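PDB 3BW2: 2-nitropropane dioxygenase from Streptomyces ansochromogenes, which is an FMN-dependent nitroalkane oxidase of TIM-barrel fold that probably uses molecular oxygen for the oxidative denitrification of alkyl nitronates. Local coordinates for residues H87-E92 with H299-L304; E83-Q88 with P288-A293; R263-R268 with S277-F282; R268-R273 with G316-A321. One frame throughout, in Å; residues are numbered along the deposited sequence.

Overall arrangement
All four contacts lie on the same side of the chain's centre, in the parts added to the eight-stranded TIM barrel. Contacts 1 and 2 both use helix 81-88 and have centres about 10 Å apart; contacts 3 and 4 share Arg-268, with centres about 7 Å apart. Along the chain, 83-92 comes first and its partners 288-293 and 299-304 follow some 200 residues later. The hairpin of contact 3 is nested inside the loops these close, while contact 4 alternates with the other three and ties the turn of that hairpin to 316-321. Tyr-85 and Thr-301 bond to the carbonyls of Ala-269 and Phe-270, linking the outer helices through contact 4 to the FMN pocket.

Contact 1: residues H87-E92 with H299-L304; sequences HQLAGE and HLTSPL
Leu-89 and Glu-92 pack against Leu-300, Thr-301 and Leu-304 where the successive short helices 81-88 and 90-95 lie beside helix 296-311, a buried helix-helix contact outside the eight strands of the TIM barrel. The apolar part centres on Leu-89, in the turn between the two short helices. Its CD1 does the touching, 3.9 Å from CD2 of Leu-300 and 3.9 Å from CG2 of Thr-301, both side chains being crossed at a slant. Farther along helix 296-311, CD1 of Leu-304 meets CB of Glu-92 at 3.8 Å, and CD2 of Leu-304 rests on the backbone C of Glu-92 at 3.7 Å. Phe-282 of helix 281-286 also packs on Leu-89 and Glu-92.

The polar ends turn to other partners. The chain of Glu-92 bends at chi2 (-68°), and its OE2 forms a salt bridge with NH1 of Arg-281 and is hydrogen-bonded to NE2 of His-286, so the glutamate gives Leu-304 its aliphatic base while helix 281-286 meets the charge. Thr-301 is similarly divided: chi1 (70°) sets OG1 between the backbone N and the carbonyl carbon, which puts CG2 anti to that carbon and against Leu-89, while OG1 is bonded to the carbonyl O of Phe-270.

Ala-90 N bonds to His-87 O at 3.0 Å; at the kink around Pro-303 and Leu-304, Leu-304 N makes a weak bond to Thr-301 O at 2.8 Å.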
# COMPACT_ATOMS: atom_id res chain seq x y z
N HIS A 87 4.51 -29.92 14.38
CA HIS A 87 5.79 -30.48 14.81
C HIS A 87 6.79 -29.36 15.09
O HIS A 87 7.46 -29.36 16.12
CB HIS A 87 6.33 -31.40 13.71
CG HIS A 87 7.70 -31.94 13.99
ND1 HIS A 87 7.96 -32.77 15.06
CD2 HIS A 87 8.87 -31.79 13.34
CE1 HIS A 87 9.24 -33.11 15.05
NE2 HIS A 87 9.82 -32.52 14.02
N GLN A 88 6.87 -28.40 14.17
CA GLN A 88 7.79 -27.28 14.31
C GLN A 88 7.45 -26.38 15.50
O GLN A 88 8.28 -25.57 15.92
CB GLN A 88 7.79 -26.45 13.02
CG GLN A 88 8.11 -27.28 11.78
CD GLN A 88 7.97 -26.48 10.50
OE1 GLN A 88 6.97 -25.79 10.29
NE2 GLN A 88 8.96 -26.59 9.62
N LEU A 89 6.25 -26.53 16.04
CA LEU A 89 5.83 -25.73 17.19
C LEU A 89 6.02 -26.47 18.51
O LEU A 89 5.67 -25.94 19.57
CB LEU A 89 4.35 -25.33 17.04
CG LEU A 89 4.00 -24.36 15.91
CD1 LEU A 89 2.49 -24.15 15.88
CD2 LEU A 89 4.73 -23.04 16.11
N ALA A 90 6.57 -27.68 18.46
CA ALA A 90 6.78 -28.47 19.67
C ALA A 90 7.58 -27.69 20.71
O ALA A 90 7.29 -27.76 21.90
CB ALA A 90 7.49 -29.77 19.33
N GLY A 91 8.58 -26.94 20.24
CA GLY A 91 9.39 -26.15 21.15
C GLY A 91 8.58 -25.09 21.86
O GLY A 91 8.76 -24.85 23.06
N GLU A 92 7.69 -24.44 21.12
CA GLU A 92 6.83 -23.39 21.69
C GLU A 92 5.94 -24.00 22.77
O GLU A 92 5.76 -23.43 23.84
CB GLU A 92 5.96 -22.77 20.59
CG GLU A 92 6.72 -22.15 19.42
CD GLU A 92 7.49 -20.90 19.80
OE1 GLU A 92 7.25 -20.35 20.90
OE2 GLU A 92 8.34 -20.45 19.00
N HIS A 299 -6.35 -22.58 15.62
CA HIS A 299 -6.68 -23.45 16.74
C HIS A 299 -5.40 -24.01 17.35
O HIS A 299 -5.25 -24.10 18.57
CB HIS A 299 -7.54 -24.64 16.28
CG HIS A 299 -8.87 -24.25 15.72
ND1 HIS A 299 -9.74 -23.40 16.38
CD2 HIS A 299 -9.50 -24.63 14.59
CE1 HIS A 299 -10.84 -23.27 15.67
NE2 HIS A 299 -10.73 -24.01 14.58
N LEU A 300 -4.48 -24.37 16.47
CA LEU A 300 -3.20 -24.94 16.87
C LEU A 300 -2.40 -24.04 17.81
O LEU A 300 -1.88 -24.50 18.83
CB LEU A 300 -2.38 -25.24 15.61
CG LEU A 300 -1.20 -26.20 15.70
CD1 LEU A 300 -1.70 -27.61 16.03
CD2 LEU A 300 -0.45 -26.20 14.37
N THR A 301 -2.31 -22.75 17.48
CA THR A 301 -1.53 -21.80 18.27
C THR A 301 -2.26 -21.06 19.38
O THR A 301 -1.62 -20.44 20.24
CB THR A 301 -0.90 -20.72 17.36
OG1 THR A 301 -1.94 -19.87 16.86
CG2 THR A 301 -0.16 -21.36 16.20
N SER A 302 -3.59 -21.10 19.36
CA SER A 302 -4.37 -20.40 20.37
C SER A 302 -3.85 -20.57 21.79
O SER A 302 -3.70 -19.59 22.53
CB SER A 302 -5.84 -20.82 20.30
OG SER A 302 -6.60 -20.05 21.21
N PRO A 303 -3.56 -21.82 22.21
CA PRO A 303 -3.05 -22.07 23.56
C PRO A 303 -1.70 -21.40 23.78
O PRO A 303 -1.41 -20.91 24.87
CB PRO A 303 -2.94 -23.60 23.61
CG PRO A 303 -4.02 -24.04 22.68
CD PRO A 303 -3.84 -23.09 21.52
N LEU A 304 -0.87 -21.38 22.74
CA LEU A 304 0.45 -20.76 22.84
C LEU A 304 0.30 -19.26 23.08
O LEU A 304 0.95 -18.68 23.95
CB LEU A 304 1.25 -21.00 21.55
CG LEU A 304 1.56 -22.47 21.22
CD1 LEU A 304 2.27 -22.56 19.86
CD2 LEU A 304 2.41 -23.08 22.32

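Contact 2: residues E83-Q88 with P288-A293; sequences EVYAHQ and PYAPAA
Gln-88 and Tyr-289 are joined through one water, which donates to OE1 of Gln-88 at 2.6 Å and to the carbonyl O of Tyr-289 at 2.7 Å. The bridge spans the surface side of a contact between helix 81-88 and the loop that leads from helix 281-286 to helix 296-311, both outside the strands of the TIM barrel. Beside the water, OE1 of Gln-88 also lies 3.9 Å from CB of Tyr-289, the two side chains crossing at about a right angle.

The buried side belongs to Tyr-85. With CG anti to the backbone N (chi1 -165°) its ring reaches from helix 81-88 toward the loop, and one face receives Pro-291 and Ala-290 in CH-pi contacts. CD of Pro-291 sits 3.8 Å from the centroid of the Tyr-85 ring, 23° off the normal and displaced toward the CG rim. CA of Ala-290 lies 4.1 Å from the same centroid, above the CE1 part of the ring, while its CB comes within 3.8 Å of Tyr-85 OH. That hydroxyl is hydrogen-bonded to the carbonyl O of Ala-269, and Phe-282, His-286, Val-297 and Leu-300 also touch the side chain of Tyr-85. An alanine in place of Tyr-85 would probably leave the carbonyl of Ala-269 without this mate and open a gap under Ala-290 and Pro-291.

Tyr-289 leads its ring away from the helix, and there CB of Pro-288 lies 3.7 Å above the plane of the Tyr-289 ring, over its centre.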
# COMPACT_ATOMS: atom_id res chain seq x y z
N GLU A 83 0.37 -30.90 10.02
CA GLU A 83 1.11 -31.83 10.85
C GLU A 83 2.56 -31.37 11.00
O GLU A 83 3.13 -31.41 12.09
CB GLU A 83 1.07 -33.23 10.22
CG GLU A 83 1.64 -34.33 11.09
CD GLU A 83 1.69 -35.66 10.37
OE1 GLU A 83 0.64 -36.09 9.84
OE2 GLU A 83 2.77 -36.29 10.34
N VAL A 84 3.16 -30.95 9.89
CA VAL A 84 4.54 -30.48 9.88
C VAL A 84 4.71 -29.20 10.70
O VAL A 84 5.69 -29.06 11.43
CB VAL A 84 5.02 -30.21 8.44
CG1 VAL A 84 6.38 -29.52 8.46
CG2 VAL A 84 5.13 -31.52 7.69
N TYR A 85 3.76 -28.28 10.58
CA TYR A 85 3.84 -27.03 11.32
C TYR A 85 3.69 -27.30 12.81
O TYR A 85 4.41 -26.73 13.63
CB TYR A 85 2.74 -26.07 10.85
CG TYR A 85 2.95 -24.64 11.29
CD1 TYR A 85 4.16 -23.99 11.04
CD2 TYR A 85 1.94 -23.92 11.93
CE1 TYR A 85 4.36 -22.66 11.41
CE2 TYR A 85 2.12 -22.59 12.31
CZ TYR A 85 3.34 -21.97 12.04
OH TYR A 85 3.52 -20.65 12.39
N ALA A 86 2.76 -28.19 13.15
CA ALA A 86 2.53 -28.55 14.55
C ALA A 86 3.84 -29.06 15.14
O ALA A 86 4.23 -28.68 16.25
CB ALA A 86 1.47 -29.63 14.64
N HIS A 87 4.51 -29.92 14.38
CA HIS A 87 5.79 -30.48 14.81
C HIS A 87 6.79 -29.36 15.09
O HIS A 87 7.46 -29.36 16.12
CB HIS A 87 6.33 -31.40 13.71
CG HIS A 87 7.70 -31.94 13.99
ND1 HIS A 87 7.96 -32.77 15.06
CD2 HIS A 87 8.87 -31.79 13.34
CE1 HIS A 87 9.24 -33.11 15.05
NE2 HIS A 87 9.82 -32.52 14.02
N GLN A 88 6.87 -28.40 14.17
CA GLN A 88 7.79 -27.28 14.31
C GLN A 88 7.45 -26.38 15.50
O GLN A 88 8.28 -25.57 15.92
CB GLN A 88 7.79 -26.45 13.02
CG GLN A 88 8.11 -27.28 11.78
CD GLN A 88 7.97 -26.48 10.50
OE1 GLN A 88 6.97 -25.79 10.29
NE2 GLN A 88 8.96 -26.59 9.62
N PRO A 288 8.16 -17.85 8.03
CA PRO A 288 8.64 -18.40 6.76
C PRO A 288 8.13 -19.80 6.42
O PRO A 288 8.16 -20.20 5.26
CB PRO A 288 10.16 -18.40 6.94
CG PRO A 288 10.40 -17.29 7.91
CD PRO A 288 9.29 -17.51 8.91
N TYR A 289 7.64 -20.53 7.41
CA TYR A 289 7.19 -21.89 7.17
C TYR A 289 5.71 -22.14 7.42
O TYR A 289 5.23 -23.26 7.22
CB TYR A 289 8.04 -22.83 8.04
CG TYR A 289 9.50 -22.45 8.01
CD1 TYR A 289 10.28 -22.67 6.88
CD2 TYR A 289 10.09 -21.78 9.09
CE1 TYR A 289 11.60 -22.24 6.81
CE2 TYR A 289 11.41 -21.34 9.04
CZ TYR A 289 12.16 -21.57 7.89
OH TYR A 289 13.45 -21.10 7.81
N ALA A 290 4.99 -21.11 7.84
CA ALA A 290 3.56 -21.24 8.12
C ALA A 290 2.76 -21.59 6.87
O ALA A 290 2.84 -20.89 5.85
CB ALA A 290 3.04 -19.95 8.72
N PRO A 291 1.98 -22.67 6.93
CA PRO A 291 1.15 -23.12 5.81
C PRO A 291 -0.19 -22.41 5.73
O PRO A 291 -0.66 -21.83 6.71
CB PRO A 291 0.99 -24.61 6.09
CG PRO A 291 0.84 -24.62 7.59
CD PRO A 291 1.93 -23.65 8.04
N ALA A 292 -0.81 -22.45 4.55
CA ALA A 292 -2.11 -21.84 4.35
C ALA A 292 -3.13 -22.85 4.86
O ALA A 292 -3.55 -23.74 4.12
CB ALA A 292 -2.34 -21.55 2.87
N ALA A 293 -3.50 -22.73 6.13
CA ALA A 293 -4.45 -23.65 6.73
C ALA A 293 -5.22 -22.97 7.86
O ALA A 293 -4.85 -23.08 9.02
CB ALA A 293 -3.72 -24.88 7.27
O HOH W 1 5.83 -25.83 7.90

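Contact 3: residues R263-R268 with S277-F282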
# COMPACT_ATOMS: atom_id res chain seq x y z
N ARG A 263 8.54 -2.58 12.88
CA ARG A 263 7.91 -2.97 11.63
C ARG A 263 6.84 -4.04 11.73
O ARG A 263 6.73 -4.76 12.73
CB ARG A 263 9.00 -3.41 10.63
CG ARG A 263 8.51 -3.61 9.21
CD ARG A 263 9.65 -3.42 8.20
NE ARG A 263 10.77 -4.32 8.44
CZ ARG A 263 11.89 -4.33 7.72
NH1 ARG A 263 12.04 -3.47 6.71
NH2 ARG A 263 12.86 -5.18 8.00
N THR A 264 6.02 -4.13 10.68
CA THR A 264 4.96 -5.11 10.59
C THR A 264 5.15 -5.93 9.32
O THR A 264 5.88 -5.53 8.41
CB THR A 264 3.57 -4.44 10.50
OG1 THR A 264 3.43 -3.80 9.23
CG2 THR A 264 3.40 -3.41 11.60
N ARG A 265 4.49 -7.08 9.27
CA ARG A 265 4.55 -7.95 8.12
C ARG A 265 3.32 -8.83 8.08
O ARG A 265 2.73 -9.12 9.12
CB ARG A 265 5.78 -8.86 8.18
CG ARG A 265 7.09 -8.18 7.87
CD ARG A 265 8.22 -9.20 7.86
NE ARG A 265 9.51 -8.58 7.56
CZ ARG A 265 9.79 -7.97 6.41
NH1 ARG A 265 8.87 -7.90 5.46
NH2 ARG A 265 10.98 -7.42 6.23
N LEU A 266 2.92 -9.22 6.88
CA LEU A 266 1.78 -10.11 6.72
C LEU A 266 2.35 -11.50 6.95
O LEU A 266 3.43 -11.81 6.43
CB LEU A 266 1.23 -10.01 5.30
CG LEU A 266 0.32 -8.83 4.98
CD1 LEU A 266 0.07 -8.77 3.48
CD2 LEU A 266 -0.99 -8.97 5.74
N THR A 267 1.66 -12.32 7.73
CA THR A 267 2.15 -13.66 8.01
C THR A 267 1.02 -14.64 8.30
O THR A 267 -0.07 -14.24 8.71
CB THR A 267 3.12 -13.67 9.21
OG1 THR A 267 3.62 -14.99 9.42
CG2 THR A 267 2.40 -13.21 10.48
N ARG A 268 1.30 -15.92 8.09
CA ARG A 268 0.34 -16.98 8.37
C ARG A 268 0.79 -17.71 9.63
O ARG A 268 0.16 -18.67 10.06
CB ARG A 268 0.27 -17.97 7.20
CG ARG A 268 -0.34 -17.42 5.91
CD ARG A 268 -0.74 -18.57 4.96
NE ARG A 268 -1.34 -18.08 3.71
CZ ARG A 268 -0.65 -17.57 2.70
NH1 ARG A 268 0.67 -17.46 2.76
NH2 ARG A 268 -1.29 -17.14 1.61
N SER A 277 0.94 -8.32 11.47
CA SER A 277 1.32 -8.25 12.87
C SER A 277 2.67 -7.57 13.02
O SER A 277 3.44 -7.49 12.07
CB SER A 277 1.42 -9.68 13.43
OG SER A 277 2.16 -9.72 14.64
N LEU A 278 2.96 -7.05 14.22
CA LEU A 278 4.26 -6.44 14.47
C LEU A 278 5.24 -7.61 14.43
O LEU A 278 4.92 -8.69 14.93
CB LEU A 278 4.30 -5.78 15.85
CG LEU A 278 3.39 -4.57 16.10
CD1 LEU A 278 3.45 -4.20 17.57
CD2 LEU A 278 3.84 -3.40 15.24
N VAL A 279 6.40 -7.42 13.82
CA VAL A 279 7.38 -8.50 13.74
C VAL A 279 7.93 -8.80 15.13
O VAL A 279 8.42 -7.91 15.82
CB VAL A 279 8.54 -8.13 12.79
CG1 VAL A 279 9.58 -9.24 12.77
CG2 VAL A 279 8.00 -7.88 11.39
N ASN A 280 7.82 -10.05 15.56
CA ASN A 280 8.33 -10.46 16.85
C ASN A 280 8.99 -11.82 16.69
O ASN A 280 9.07 -12.34 15.58
CB ASN A 280 7.21 -10.50 17.91
CG ASN A 280 6.09 -11.46 17.55
OD1 ASN A 280 6.18 -12.20 16.57
ND2 ASN A 280 5.03 -11.47 18.36
N ARG A 281 9.45 -12.40 17.80
CA ARG A 281 10.13 -13.69 17.76
C ARG A 281 9.34 -14.78 17.05
O ARG A 281 9.85 -15.44 16.14
CB ARG A 281 10.45 -14.15 19.19
CG ARG A 281 11.25 -15.46 19.24
CD ARG A 281 11.41 -15.96 20.67
NE ARG A 281 10.12 -16.30 21.28
CZ ARG A 281 9.35 -17.32 20.88
NH1 ARG A 281 9.73 -18.10 19.88
NH2 ARG A 281 8.20 -17.55 21.49
N PHE A 282 8.09 -14.99 17.47
CA PHE A 282 7.25 -16.02 16.88
C PHE A 282 7.15 -15.84 15.36
O PHE A 282 7.27 -16.80 14.61
CB PHE A 282 5.84 -15.97 17.49
CG PHE A 282 5.04 -17.23 17.29
CD1 PHE A 282 4.93 -18.17 18.31
CD2 PHE A 282 4.41 -17.48 16.07
CE1 PHE A 282 4.20 -19.34 18.12
CE2 PHE A 282 3.69 -18.65 15.87
CZ PHE A 282 3.58 -19.58 16.90
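Arg-265 and Ser-277 exchange two backbone hydrogen bonds: Arg-265 N donates to Ser-277 O at 3.0 Å, nearly along the C=O axis, and Ser-277 N donates to Arg-265 O at 3.1 Å. A third bond, from Val-279 N to Arg-263 O, measures 2.9 Å and is close to straight (171°). Two of these acceptors also receive CA-H contacts: Ser-277 O from Thr-264 CA at 3.2 Å, Arg-263 O from Leu-278 CA. The amide of Leu-278 bonds outward to the backbone of Leu-319, and Ser-277 OG donates to Leu-278 O at 3.0 Å.

Polar side chains find partners beyond the strands. Thr-264 OG1 bonds Arg-276, leaving CG2 to meet CD2 of Leu-278 at 3.7 Å. CG of Arg-265, on a chain extended as far as NE, lies 3.6 Å from CG2 of Val-279, and NH2 of Arg-265 is hydrogen-bonded to Glu-188 O of the second subunit. Asn-280 caps helix 281-286, OD1 accepting from Leu-283 N, while ND2 bonds Met-317 O and Ala-314 O.

A hydrogen-bonded pair (Arg-265/Ser-277) next to a non-hydrogen-bonded one (Thr-264/Leu-278) makes this an antiparallel beta hairpin, with 264-267 at the edge of a three-stranded sheet added to the FMN-binding TIM barrel.

Contact 4: residues R268-R273 with G316-A321. With FMN (flavin mononucleotide), chain B.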
# COMPACT_ATOMS: atom_id res chain seq x y z
N ARG A 268 1.30 -15.92 8.09
CA ARG A 268 0.34 -16.98 8.37
C ARG A 268 0.79 -17.71 9.63
O ARG A 268 0.16 -18.67 10.06
CB ARG A 268 0.27 -17.97 7.20
CG ARG A 268 -0.34 -17.42 5.91
CD ARG A 268 -0.74 -18.57 4.96
NE ARG A 268 -1.34 -18.08 3.71
CZ ARG A 268 -0.65 -17.57 2.70
NH1 ARG A 268 0.67 -17.46 2.76
NH2 ARG A 268 -1.29 -17.14 1.61
N ALA A 269 1.87 -17.23 10.23
CA ALA A 269 2.44 -17.85 11.42
C ALA A 269 1.47 -18.15 12.56
O ALA A 269 1.51 -19.23 13.15
CB ALA A 269 3.59 -16.99 11.95
N PHE A 270 0.59 -17.21 12.86
CA PHE A 270 -0.34 -17.39 13.97
C PHE A 270 -1.67 -18.09 13.67
O PHE A 270 -2.20 -18.79 14.53
CB PHE A 270 -0.64 -16.03 14.61
CG PHE A 270 0.58 -15.33 15.14
CD1 PHE A 270 1.17 -15.73 16.32
CD2 PHE A 270 1.14 -14.27 14.43
CE1 PHE A 270 2.31 -15.09 16.81
CE2 PHE A 270 2.28 -13.62 14.91
CZ PHE A 270 2.86 -14.04 16.10
N THR A 271 -2.19 -17.91 12.46
CA THR A 271 -3.50 -18.47 12.15
C THR A 271 -3.63 -19.27 10.85
O THR A 271 -4.68 -19.88 10.61
CB THR A 271 -4.54 -17.34 12.10
OG1 THR A 271 -4.27 -16.51 10.97
CG2 THR A 271 -4.47 -16.49 13.36
N GLY A 272 -2.60 -19.26 10.02
CA GLY A 272 -2.69 -19.99 8.77
C GLY A 272 -3.29 -19.17 7.64
O GLY A 272 -3.53 -19.69 6.55
N ARG A 273 -3.56 -17.90 7.91
CA ARG A 273 -4.10 -16.99 6.90
C ARG A 273 -3.31 -15.69 7.02
O ARG A 273 -2.89 -15.32 8.12
CB ARG A 273 -5.60 -16.74 7.14
CG ARG A 273 -6.48 -16.79 5.88
CD ARG A 273 -7.96 -16.69 6.24
NE ARG A 273 -8.88 -16.93 5.11
CZ ARG A 273 -9.08 -16.08 4.10
NH1 ARG A 273 -9.93 -16.40 3.13
NH2 ARG A 273 -8.42 -14.93 4.04
N GLY A 316 5.55 -13.73 21.83
CA GLY A 316 4.82 -14.94 21.47
C GLY A 316 3.36 -14.67 21.19
O GLY A 316 2.55 -15.58 21.09
N MET A 317 3.02 -13.39 21.05
CA MET A 317 1.65 -12.99 20.79
C MET A 317 1.42 -12.55 19.35
O MET A 317 2.36 -12.17 18.65
CB MET A 317 1.27 -11.85 21.73
CG MET A 317 1.25 -12.23 23.20
SD MET A 317 1.06 -10.79 24.26
CE MET A 317 -0.57 -10.25 23.79
N ALA A 318 0.16 -12.61 18.93
CA ALA A 318 -0.23 -12.17 17.59
C ALA A 318 -0.50 -10.68 17.70
O ALA A 318 -1.63 -10.25 17.94
CB ALA A 318 -1.49 -12.91 17.13
N LEU A 319 0.55 -9.88 17.53
CA LEU A 319 0.45 -8.42 17.64
C LEU A 319 -0.16 -7.73 16.42
O LEU A 319 0.50 -6.92 15.75
CB LEU A 319 1.85 -7.87 17.92
CG LEU A 319 2.56 -8.48 19.14
CD1 LEU A 319 3.96 -7.89 19.29
CD2 LEU A 319 1.74 -8.21 20.41
N TRP A 320 -1.42 -8.04 16.12
CA TRP A 320 -2.10 -7.44 14.97
C TRP A 320 -1.95 -5.92 14.99
O TRP A 320 -2.21 -5.27 16.00
CB TRP A 320 -3.59 -7.78 15.00
CG TRP A 320 -3.93 -9.24 15.10
CD1 TRP A 320 -4.96 -9.79 15.82
CD2 TRP A 320 -3.29 -10.34 14.42
NE1 TRP A 320 -5.00 -11.15 15.63
CE2 TRP A 320 -3.99 -11.51 14.78
CE3 TRP A 320 -2.20 -10.44 13.55
CZ2 TRP A 320 -3.63 -12.78 14.30
CZ3 TRP A 320 -1.84 -11.70 13.07
CH2 TRP A 320 -2.56 -12.85 13.45
N ALA A 321 -1.54 -5.35 13.86
CA ALA A 321 -1.36 -3.90 13.77
C ALA A 321 -1.17 -3.47 12.32
O ALA A 321 -0.51 -4.16 11.54
CB ALA A 321 -0.15 -3.47 14.61
N1 FMN B . -11.78 -7.34 10.75
C2 FMN B . -12.95 -8.12 10.81
O2 FMN B . -13.76 -8.06 9.89
N3 FMN B . -13.19 -8.95 11.89
C4 FMN B . -12.32 -9.05 12.96
O4 FMN B . -12.59 -9.80 13.92
C4A FMN B . -11.14 -8.26 12.94
N5 FMN B . -10.24 -8.29 14.00
C5A FMN B . -9.09 -7.50 14.01
C6 FMN B . -8.21 -7.55 15.12
C7 FMN B . -7.01 -6.76 15.19
C7M FMN B . -6.66 -6.31 16.63
C8 FMN B . -6.79 -5.88 14.07
C8M FMN B . -6.08 -4.53 14.20
C9 FMN B . -7.65 -5.83 12.93
C9A FMN B . -8.81 -6.64 12.89
N10 FMN B . -9.71 -6.61 11.80
C10 FMN B . -10.88 -7.40 11.81
C1' FMN B . -9.36 -5.86 10.52
C2' FMN B . -10.12 -4.50 10.55
O2' FMN B . -11.44 -4.71 10.09
C3' FMN B . -9.48 -3.43 9.61
O3' FMN B . -9.47 -3.99 8.30
C4' FMN B . -8.04 -3.03 9.97
O4' FMN B . -7.99 -2.80 11.38
C5' FMN B . -7.61 -1.75 9.21
O5' FMN B . -6.25 -1.35 9.53
P FMN B . -5.76 -0.38 10.76
O1P FMN B . -7.04 0.36 10.59
O2P FMN B . -4.57 -0.21 9.85
O3P FMN B . -5.83 -1.65 11.60
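Phe-270 lays one ring face on the backbone of Ala-318, and this is where the contact is tightest. CA of Ala-318 stands 3.7 Å from the centroid of the Phe-270 ring, only 4° off its normal, a CH-pi contact over the centre; CB of Ala-318 adds 3.8 Å to CG of Phe-270. At the far end of the ring, CZ comes to 3.2 Å from Met-317 O. The Phe-270 ring also meets that of Phe-282, with planes about 20° apart. An alanine in place of Phe-270 would probably open a gap over Ala-318 and leave the Met-317 carbonyl without its aromatic neighbour.

Two inverse gamma turns, centred on Ala-318 and Leu-319, carry this loop after helix 296-311 into the FMN pocket of the TIM barrel, to which Trp-320 belongs.

Toward Trp-320, which is partly exposed, the packing is looser. The Phe-270 ring and the six-membered ring of Trp-320 are set obliquely to each other, their planes at 88° and their centroids 5.8 Å apart, and CH2 of Trp-320 touches CB of Phe-270 at 3.9 Å. Thr-271 meets the indole tip to tip, its CG2 at the edge near CZ2, while its OG1 is hydrogen-bonded to His-179 NE2. At the flavin end, CB of Trp-320 lies 3.6 Å from C7 of FMN.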